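Local coordinates for protein SidF, inhibitor of growth family, member 3 (Legionella pneumophila subsp. pneumophila, PDB 4FYE) that is a phosphoinositide phosphatase that probably removes phosphate from phosphatidylinositol phosphates, at residues T304-Q309 and I394-G399. The protein carries 1 engineered substitution. Numbering follows the deposited sequence.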
loop_
_atom_site.group_PDB
_atom_site.type_symbol
_atom_site.label_atom_id
_atom_site.label_comp_id
_atom_site.label_asym_id
_atom_site.label_seq_id
_atom_site.Cartn_x
_atom_site.Cartn_y
_atom_site.Cartn_z
ATOM N N THR A 304 10.491 -3.306 8.170
ATOM C CA THR A 304 10.203 -3.637 6.768
ATOM C C THR A 304 10.778 -2.531 5.854
ATOM O O THR A 304 11.294 -2.856 4.802
ATOM C CB THR A 304 8.687 -3.822 6.593
ATOM O OG1 THR A 304 8.253 -4.790 7.545
ATOM C CG2 THR A 304 8.249 -4.292 5.157
ATOM N N LEU A 305 10.756 -1.246 6.236
ATOM C CA LEU A 305 11.358 -0.308 5.319
ATOM C C LEU A 305 12.867 -0.481 5.212
ATOM O O LEU A 305 13.461 -0.356 4.128
ATOM C CB LEU A 305 11.034 1.090 5.715
ATOM C CG LEU A 305 9.578 1.565 5.806
ATOM C CD1 LEU A 305 9.509 2.973 5.315
ATOM C CD2 LEU A 305 8.479 0.799 5.108
ATOM N N ALA A 306 13.519 -0.845 6.310
ATOM C CA ALA A 306 14.979 -1.018 6.280
ATOM C C ALA A 306 15.355 -2.184 5.392
ATOM O O ALA A 306 16.348 -2.119 4.692
ATOM C CB ALA A 306 15.522 -1.235 7.678
ATOM N N GLN A 307 14.567 -3.272 5.433
ATOM C CA GLN A 307 14.806 -4.472 4.562
ATOM C C GLN A 307 14.606 -4.060 3.114
ATOM O O GLN A 307 15.364 -4.505 2.275
ATOM C CB GLN A 307 13.875 -5.708 4.910
ATOM C CG GLN A 307 14.424 -7.098 4.462
ATOM C CD GLN A 307 15.570 -7.665 5.336
ATOM O OE1 GLN A 307 15.470 -7.750 6.570
ATOM N NE2 GLN A 307 16.653 -8.092 4.699
ATOM N N ARG A 308 13.576 -3.254 2.797
ATOM C CA ARG A 308 13.382 -2.838 1.399
ATOM C C ARG A 308 14.702 -2.091 0.957
ATOM O O ARG A 308 15.235 -2.322 -0.115
ATOM C CB ARG A 308 12.132 -1.936 1.204
ATOM C CG ARG A 308 12.123 -1.184 -0.147
ATOM C CD ARG A 308 10.757 -0.488 -0.592
ATOM N NE ARG A 308 11.103 0.827 -0.387
ATOM C CZ ARG A 308 11.327 1.797 -1.227
ATOM N NH1 ARG A 308 10.939 1.827 -2.506
ATOM N NH2 ARG A 308 11.786 2.853 -0.619
ATOM N N GLN A 309 15.242 -1.258 1.843
ATOM C CA GLN A 309 16.366 -0.457 1.510
ATOM C C GLN A 309 17.541 -1.374 1.207
ATOM O O GLN A 309 18.235 -1.139 0.243
ATOM C CB GLN A 309 16.652 0.516 2.652
ATOM C CG GLN A 309 17.677 1.584 2.335
ATOM C CD GLN A 309 17.729 2.667 3.398
ATOM O OE1 GLN A 309 18.637 2.687 4.206
ATOM N NE2 GLN A 309 16.716 3.543 3.420
ATOM N N ILE A 394 16.188 -2.943 15.412
ATOM C CA ILE A 394 15.467 -3.736 14.414
ATOM C C ILE A 394 16.264 -4.976 14.037
ATOM O O ILE A 394 17.358 -5.120 14.491
ATOM C CB ILE A 394 15.094 -2.817 13.196
ATOM C CG1 ILE A 394 13.624 -2.794 13.152
ATOM C CG2 ILE A 394 15.850 -3.055 11.857
ATOM C CD1 ILE A 394 13.141 -1.912 14.269
ATOM N N THR A 395 15.707 -5.877 13.243
ATOM C CA THR A 395 16.439 -7.081 12.825
ATOM C C THR A 395 16.497 -7.068 11.309
ATOM O O THR A 395 15.504 -6.777 10.692
ATOM C CB THR A 395 15.695 -8.357 13.294
ATOM O OG1 THR A 395 15.890 -8.485 14.695
ATOM C CG2 THR A 395 16.227 -9.591 12.637
ATOM N N ILE A 396 17.649 -7.384 10.715
ATOM C CA ILE A 396 17.781 -7.352 9.292
ATOM C C ILE A 396 18.136 -8.763 8.914
ATOM O O ILE A 396 19.137 -9.296 9.405
ATOM C CB ILE A 396 18.929 -6.384 8.862
ATOM C CG1 ILE A 396 18.565 -4.920 9.186
ATOM C CG2 ILE A 396 19.354 -6.575 7.396
ATOM C CD1 ILE A 396 17.692 -4.311 8.169
ATOM N N GLN A 397 17.326 -9.356 8.046
ATOM C CA GLN A 397 17.693 -10.645 7.427
ATOM C C GLN A 397 18.883 -10.541 6.469
ATOM O O GLN A 397 18.780 -9.839 5.460
ATOM C CB GLN A 397 16.541 -11.132 6.573
ATOM C CG GLN A 397 15.346 -11.634 7.303
ATOM C CD GLN A 397 15.759 -12.616 8.354
ATOM O OE1 GLN A 397 15.617 -12.334 9.556
ATOM N NE2 GLN A 397 16.334 -13.755 7.923
ATOM N N THR A 398 19.970 -11.271 6.722
ATOM C CA THR A 398 21.152 -11.243 5.840
ATOM C C THR A 398 21.168 -12.383 4.827
ATOM O O THR A 398 21.600 -12.219 3.698
ATOM C CB THR A 398 22.475 -11.288 6.630
ATOM O OG1 THR A 398 22.580 -12.540 7.291
ATOM C CG2 THR A 398 22.554 -10.167 7.668
ATOM N N GLY A 399 20.710 -13.546 5.264
ATOM C CA GLY A 399 20.648 -14.724 4.444
ATOM C C GLY A 399 19.522 -15.579 4.985
ATOM O O GLY A 399 18.781 -15.162 5.898
#
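On the outer edge of a four-stranded mixed sheet in the phosphatase domain, strand 391-399 is bonded on one side to strand 402-416, and helix 284-311 reaches the backbone along the strand's other edge with a glutamine. The two segments run in broadly the same direction, their axes 32° apart. Gln307 suits the place because a primary amide carries a donor and an acceptor side by side and can satisfy both polar groups of one strand residue, as a residue of a neighbouring strand might. Gln307 OE1 accepts the backbone N-H of Gln397, 2.9 Å from Gln397 N. Gln307 NE2 in turn donates to Gln397 O, at 2.9 Å. Both bonds are somewhat bent, and each donor lies in the plane of the carbonyl it approaches, on a lone pair. Gln397 O also lies close to the Gln307 amide plane, 14° out of it, so this double grip fixes the rotation of the amide. Gln307 reaches the strand with CG anti to its backbone N (chi1 -157°) and a bend at chi2. Ala306, the residue before Gln307, points its CB toward the strand, and its small methyl lets Ile396 come close to the helix. Ile396 itself has its backbone bonded to Val404, while its longer branch extends to the helix, where the terminal CD1 meets Ala306 CB at 3.8 Å.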